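Local coordinates for D-isomer specific 2-hydroxyacid dehydrogenase family protein (Aeromonas salmonicida subsp. salmonicida, PDB 3HG7) that is probably an NAD-dependent oxidoreductase of the D-2-hydroxyacid dehydrogenase type, at residues S4-L9 with A48-A53; N66-F71 with R88-T93. The protein carries 1 engineered substitution. One frame throughout, in Å; residues are numbered along the deposited sequence.

Interaction 1: residues S4-L9 with A48-A53; sequences SQRTLL and AHILMA
Strands 6-9 and 50-53 run parallel, L8 paired with I50 and L9 with L51, their axes 4.7 Å apart at 14°. The backbones alternate as parallel strands do: I50 N gives to T7 O, L9 N to I50 O, and M52 N to L9 O. Before the strand proper, H49 extends the pairing with its side chain. Its CG lies anti to the carbonyl carbon (chi1 -49°), and the imidazole accepts T7 N at ND1 across 3.0 Å, the donor only 9° out of the ring plane. Accepting there requires ND1 to carry no proton; the ring nitrogen thus takes the T7 N-H just before the first strand residue, I50. The leucines and isoleucine suit a sheet buried on both faces. On one, L8 CD1 packs on I50 CG2 at 3.7 Å; on the other, L9 CB touches A48 CB at 3.8 Å and L51 CD1 at 3.9 Å, the small side chain of A48 letting the two CB atoms meet directly. T7 turns its hydroxyl to R31. Strand 30-34 flanks 6-11 and strand 70-73 flanks 50-53, while helix 286-301 packs F293 and Y297 on I50 and F300 on R6.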
loop_
_atom_site.group_PDB
_atom_site.type_symbol
_atom_site.label_atom_id
_atom_site.label_comp_id
_atom_site.label_asym_id
_atom_site.label_seq_id
_atom_site.Cartn_x
_atom_site.Cartn_y
_atom_site.Cartn_z
ATOM N N SER A 4 18.361 27.846 13.574
ATOM C CA SER A 4 19.486 26.834 13.592
ATOM C C SER A 4 19.896 26.316 12.178
ATOM O O SER A 4 19.973 25.117 11.960
ATOM C CB SER A 4 19.130 25.692 14.569
ATOM O OG SER A 4 20.153 24.721 14.717
ATOM N N GLN A 5 20.186 27.259 11.267
ATOM C CA GLN A 5 20.511 27.092 9.798
ATOM C C GLN A 5 19.405 26.650 8.831
ATOM O O GLN A 5 18.967 27.468 8.017
ATOM C CB GLN A 5 21.821 26.356 9.465
ATOM C CG GLN A 5 22.370 26.780 8.064
ATOM C CD GLN A 5 22.840 25.630 7.147
ATOM O OE1 GLN A 5 23.572 25.850 6.162
ATOM N NE2 GLN A 5 22.441 24.422 7.464
ATOM N N ARG A 6 19.021 25.371 8.846
ATOM C CA ARG A 6 17.749 24.987 8.245
ATOM C C ARG A 6 16.772 24.596 9.336
ATOM O O ARG A 6 17.179 24.245 10.448
ATOM C CB ARG A 6 17.887 23.824 7.254
ATOM C CG ARG A 6 18.570 24.213 5.925
ATOM C CD ARG A 6 18.594 23.020 4.990
ATOM N NE ARG A 6 19.373 23.266 3.767
ATOM C CZ ARG A 6 20.669 23.006 3.628
ATOM N NH1 ARG A 6 21.265 23.199 2.456
ATOM N NH2 ARG A 6 21.377 22.545 4.649
ATOM N N THR A 7 15.490 24.648 8.989
ATOM C CA THR A 7 14.397 24.258 9.886
ATOM C C THR A 7 13.600 23.117 9.269
ATOM O O THR A 7 13.229 23.200 8.108
ATOM C CB THR A 7 13.477 25.454 10.133
ATOM O OG1 THR A 7 14.198 26.463 10.871
ATOM C CG2 THR A 7 12.222 25.039 10.976
ATOM N N LEU A 8 13.393 22.063 10.047
ATOM C CA LEU A 8 12.524 20.944 9.685
ATOM C C LEU A 8 11.239 21.118 10.499
ATOM O O LEU A 8 11.307 21.361 11.703
ATOM C CB LEU A 8 13.159 19.623 10.088
ATOM C CG LEU A 8 12.246 18.376 10.138
ATOM C CD1 LEU A 8 11.659 18.047 8.750
ATOM C CD2 LEU A 8 13.044 17.197 10.665
ATOM N N LEU A 9 10.089 20.988 9.844
ATOM C CA LEU A 9 8.816 20.947 10.578
ATOM C C LEU A 9 8.229 19.540 10.498
ATOM O O LEU A 9 8.098 19.017 9.401
ATOM C CB LEU A 9 7.810 21.969 10.026
ATOM C CG LEU A 9 6.411 21.980 10.708
ATOM C CD1 LEU A 9 6.529 22.342 12.186
ATOM C CD2 LEU A 9 5.506 23.026 10.015
ATOM N N ALA A 48 9.732 26.635 7.484
ATOM C CA ALA A 48 10.326 25.302 7.260
ATOM C C ALA A 48 11.000 25.211 5.903
ATOM O O ALA A 48 10.354 25.393 4.854
ATOM C CB ALA A 48 9.258 24.238 7.373
ATOM N N HIS A 49 12.297 24.932 5.921
ATOM C CA HIS A 49 12.972 24.488 4.704
ATOM C C HIS A 49 12.686 23.034 4.356
ATOM O O HIS A 49 12.665 22.687 3.184
ATOM C CB HIS A 49 14.473 24.707 4.818
ATOM C CG HIS A 49 14.821 26.077 5.281
ATOM N ND1 HIS A 49 15.021 26.366 6.613
ATOM C CD2 HIS A 49 14.938 27.253 4.615
ATOM C CE1 HIS A 49 15.288 27.659 6.743
ATOM N NE2 HIS A 49 15.229 28.222 5.551
ATOM N N ILE A 50 12.463 22.205 5.372
ATOM C CA ILE A 50 12.227 20.772 5.161
ATOM C C ILE A 50 10.947 20.445 5.870
ATOM O O ILE A 50 10.715 20.952 6.952
ATOM C CB ILE A 50 13.377 19.905 5.760
ATOM C CG1 ILE A 50 14.725 20.356 5.144
ATOM C CG2 ILE A 50 13.163 18.402 5.412
ATOM C CD1 ILE A 50 15.905 19.585 5.673
ATOM N N LEU A 51 10.121 19.587 5.280
ATOM C CA LEU A 51 8.896 19.158 5.962
ATOM C C LEU A 51 8.828 17.614 5.970
ATOM O O LEU A 51 9.123 16.962 4.953
ATOM C CB LEU A 51 7.695 19.721 5.202
ATOM C CG LEU A 51 6.309 19.401 5.768
ATOM C CD1 LEU A 51 6.088 20.158 7.078
ATOM C CD2 LEU A 51 5.247 19.775 4.734
ATOM N N MET A 52 8.451 17.021 7.104
ATOM C CA MET A 52 8.104 15.582 7.096
ATOM C C MET A 52 6.681 15.457 7.637
ATOM O O MET A 52 6.416 15.920 8.753
ATOM C CB MET A 52 9.058 14.763 7.953
ATOM C CG MET A 52 8.679 13.240 7.981
ATOM S SD MET A 52 10.007 11.975 7.933
ATOM C CE MET A 52 10.786 12.420 9.463
ATOM N N ALA A 53 5.788 14.874 6.845
ATOM C CA ALA A 53 4.338 14.956 7.130
ATOM C C ALA A 53 3.577 13.923 6.361
ATOM O O ALA A 53 4.086 13.359 5.391
ATOM C CB ALA A 53 3.797 16.331 6.726
#

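Interaction 2: residues N66-F71 with R88-T93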
loop_
_atom_site.group_PDB
_atom_site.type_symbol
_atom_site.label_atom_id
_atom_site.label_comp_id
_atom_site.label_asym_id
_atom_site.label_seq_id
_atom_site.Cartn_x
_atom_site.Cartn_y
_atom_site.Cartn_z
ATOM N N ASN A 66 6.529 28.871 2.017
ATOM C CA ASN A 66 7.304 29.650 1.049
ATOM C C ASN A 66 8.833 29.592 1.194
ATOM O O ASN A 66 9.565 30.226 0.406
ATOM C CB ASN A 66 6.770 31.074 0.997
ATOM C CG ASN A 66 5.364 31.120 0.438
ATOM O OD1 ASN A 66 5.107 30.620 -0.657
ATOM N ND2 ASN A 66 4.446 31.708 1.188
ATOM N N LYS A 67 9.305 28.821 2.173
ATOM C CA LYS A 67 10.731 28.504 2.278
ATOM C C LYS A 67 10.990 27.031 1.979
ATOM O O LYS A 67 12.127 26.545 2.090
ATOM C CB LYS A 67 11.215 28.825 3.676
ATOM C CG LYS A 67 11.406 30.331 3.917
ATOM C CD LYS A 67 11.943 30.498 5.318
ATOM C CE LYS A 67 12.343 31.929 5.677
ATOM N NZ LYS A 67 13.248 31.723 6.873
ATOM N N LEU A 68 9.941 26.309 1.614
ATOM C CA LEU A 68 10.059 24.855 1.485
ATOM C C LEU A 68 10.866 24.421 0.256
ATOM O O LEU A 68 10.561 24.854 -0.859
ATOM C CB LEU A 68 8.666 24.207 1.442
ATOM C CG LEU A 68 8.651 22.673 1.315
ATOM C CD1 LEU A 68 9.253 22.023 2.562
ATOM C CD2 LEU A 68 7.255 22.168 1.105
ATOM N N SER A 69 11.882 23.594 0.505
ATOM C CA SER A 69 12.800 23.028 -0.473
ATOM C C SER A 69 12.596 21.535 -0.681
ATOM O O SER A 69 12.751 21.007 -1.812
ATOM C CB SER A 69 14.231 23.241 0.044
ATOM O OG SER A 69 14.549 24.615 -0.090
ATOM N N TRP A 70 12.328 20.839 0.424
ATOM C CA TRP A 70 12.159 19.373 0.412
ATOM C C TRP A 70 11.107 18.883 1.434
ATOM O O TRP A 70 11.148 19.194 2.627
ATOM C CB TRP A 70 13.500 18.671 0.608
ATOM C CG TRP A 70 13.400 17.210 0.851
ATOM C CD1 TRP A 70 12.602 16.301 0.192
ATOM C CD2 TRP A 70 14.099 16.479 1.853
ATOM N NE1 TRP A 70 12.775 15.063 0.733
ATOM C CE2 TRP A 70 13.676 15.145 1.766
ATOM C CE3 TRP A 70 15.023 16.836 2.844
ATOM C CZ2 TRP A 70 14.150 14.144 2.633
ATOM C CZ3 TRP A 70 15.503 15.850 3.696
ATOM C CH2 TRP A 70 15.071 14.511 3.576
ATOM N N PHE A 71 10.155 18.121 0.914
ATOM C CA PHE A 71 9.060 17.515 1.711
ATOM C C PHE A 71 9.224 16.007 1.592
ATOM O O PHE A 71 9.128 15.433 0.504
ATOM C CB PHE A 71 7.736 17.964 1.090
ATOM C CG PHE A 71 6.486 17.420 1.753
ATOM C CD1 PHE A 71 6.532 16.511 2.791
ATOM C CD2 PHE A 71 5.254 17.787 1.239
ATOM C CE1 PHE A 71 5.322 15.979 3.355
ATOM C CE2 PHE A 71 4.066 17.278 1.785
ATOM C CZ PHE A 71 4.125 16.362 2.838
ATOM N N ARG A 88 4.520 23.366 -7.005
ATOM C CA ARG A 88 5.469 22.342 -7.407
ATOM C C ARG A 88 6.915 22.810 -7.306
ATOM O O ARG A 88 7.810 22.207 -7.907
ATOM C CB ARG A 88 5.135 21.856 -8.818
ATOM C CG ARG A 88 3.968 20.895 -8.814
ATOM C CD ARG A 88 3.330 20.732 -10.167
ATOM N NE ARG A 88 2.303 19.686 -10.115
ATOM C CZ ARG A 88 1.674 19.197 -11.177
ATOM N NH1 ARG A 88 0.750 18.257 -11.030
ATOM N NH2 ARG A 88 1.965 19.658 -12.386
ATOM N N ASP A 89 7.153 23.858 -6.520
ATOM C CA ASP A 89 8.463 24.501 -6.469
ATOM C C ASP A 89 9.308 23.987 -5.299
ATOM O O ASP A 89 9.943 24.779 -4.588
ATOM C CB ASP A 89 8.313 26.035 -6.381
ATOM C CG ASP A 89 7.437 26.466 -5.207
ATOM O OD1 ASP A 89 6.897 25.584 -4.498
ATOM O OD2 ASP A 89 7.285 27.679 -4.990
ATOM N N TYR A 90 9.273 22.676 -5.100
ATOM C CA TYR A 90 10.014 21.967 -4.065
ATOM C C TYR A 90 10.212 20.494 -4.480
ATOM O O TYR A 90 9.573 19.999 -5.432
ATOM C CB TYR A 90 9.284 22.058 -2.698
ATOM C CG TYR A 90 7.991 21.259 -2.647
ATOM C CD1 TYR A 90 6.790 21.813 -3.073
ATOM C CD2 TYR A 90 7.996 19.926 -2.229
ATOM C CE1 TYR A 90 5.610 21.073 -3.067
ATOM C CE2 TYR A 90 6.821 19.172 -2.194
ATOM C CZ TYR A 90 5.628 19.764 -2.617
ATOM O OH TYR A 90 4.458 19.020 -2.599
ATOM N N GLN A 91 11.081 19.787 -3.767
ATOM C CA GLN A 91 11.308 18.376 -4.033
ATOM C C GLN A 91 10.400 17.569 -3.130
ATOM O O GLN A 91 10.474 17.694 -1.912
ATOM C CB GLN A 91 12.743 17.968 -3.738
ATOM C CG GLN A 91 13.792 18.720 -4.549
ATOM C CD GLN A 91 15.058 17.918 -4.673
ATOM O OE1 GLN A 91 15.095 16.906 -5.373
ATOM N NE2 GLN A 91 16.086 18.329 -3.951
ATOM N N LEU A 92 9.567 16.736 -3.728
ATOM C CA LEU A 92 8.748 15.799 -2.937
ATOM C C LEU A 92 9.340 14.393 -3.029
ATOM O O LEU A 92 9.616 13.910 -4.141
ATOM C CB LEU A 92 7.309 15.788 -3.461
ATOM C CG LEU A 92 6.334 14.775 -2.836
ATOM C CD1 LEU A 92 6.064 15.038 -1.328
ATOM C CD2 LEU A 92 5.071 14.869 -3.668
ATOM N N THR A 93 9.539 13.738 -1.876
ATOM C CA THR A 93 9.868 12.305 -1.854
ATOM C C THR A 93 8.831 11.515 -1.070
ATOM O O THR A 93 8.228 12.022 -0.127
ATOM C CB THR A 93 11.243 12.036 -1.236
ATOM O OG1 THR A 93 11.266 12.608 0.063
ATOM C CG2 THR A 93 12.375 12.663 -2.086
HETATM O O HOH W 1 15.130 21.136 -3.244
#
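The pairing of W70 with Q91 and of F71 with L92 is a parallel strand contact at one margin of the five-stranded parallel sheet, in the smaller domain that accompanies the Rossmann-type NAD-binding domain in this family. Strand 91-93 is outermost within the chain, beside 70-73. Three backbone bonds join them: Q91 N to S69 O, F71 N to Q91 O and T93 N to F71 O. The first is short, 2.8 Å from Q91 N to S69 O, with its donor 40° above the carbonyl plane; a water also donates to S69 O and accepts from Q91 NE2, so the glutamine side chain is linked through this water to the carbonyl that its own backbone N already bonds.

On the face bearing F71 and L92 the packing is apolar. L92 CD1 sits over one face of the F71 ring, 4.1 Å from its centroid, and L68 CD2 similarly covers a face of Y90, 4.1 Å from that centroid: two CH-pi contacts in which branched leucines supply methyls to flat rings. Y90 takes the crowded position, CG between backbone N and carbonyl carbon (chi1 70°), and its CE2 meets F71 CB at 3.6 Å.

W70 lies on the other face. Tryptophan suits this place because its broad ring packs against F293 and F300 of helix 286-301, while its one polar atom finds a partner: NE1 donates to T93 OG1 over 3.0 Å, almost straight at 172° and in the indole plane, and OG1 also bonds Q72 OE1.

How the interactions relate
Along the chain both segments of interaction 1 come first, and those of interaction 2 follow. Their centres lie about 10 Å apart in one parallel sheet, ordered 30-34, 6-11, 50-53, 70-73, 91-93. The two contacts are the second and fourth pairings across it; between them strands 50-53 and 70-73 are themselves neighbours, probably bonded from L51 N to W70 O and from S69 N to H49 O. I50 and W70 share one face, where helix 286-301 packs on both, and L51 and F71 share the other. This late helix returns to the sheet after the seven-stranded NAD-binding domain, so the chain's beginning and end are built into the same smaller domain.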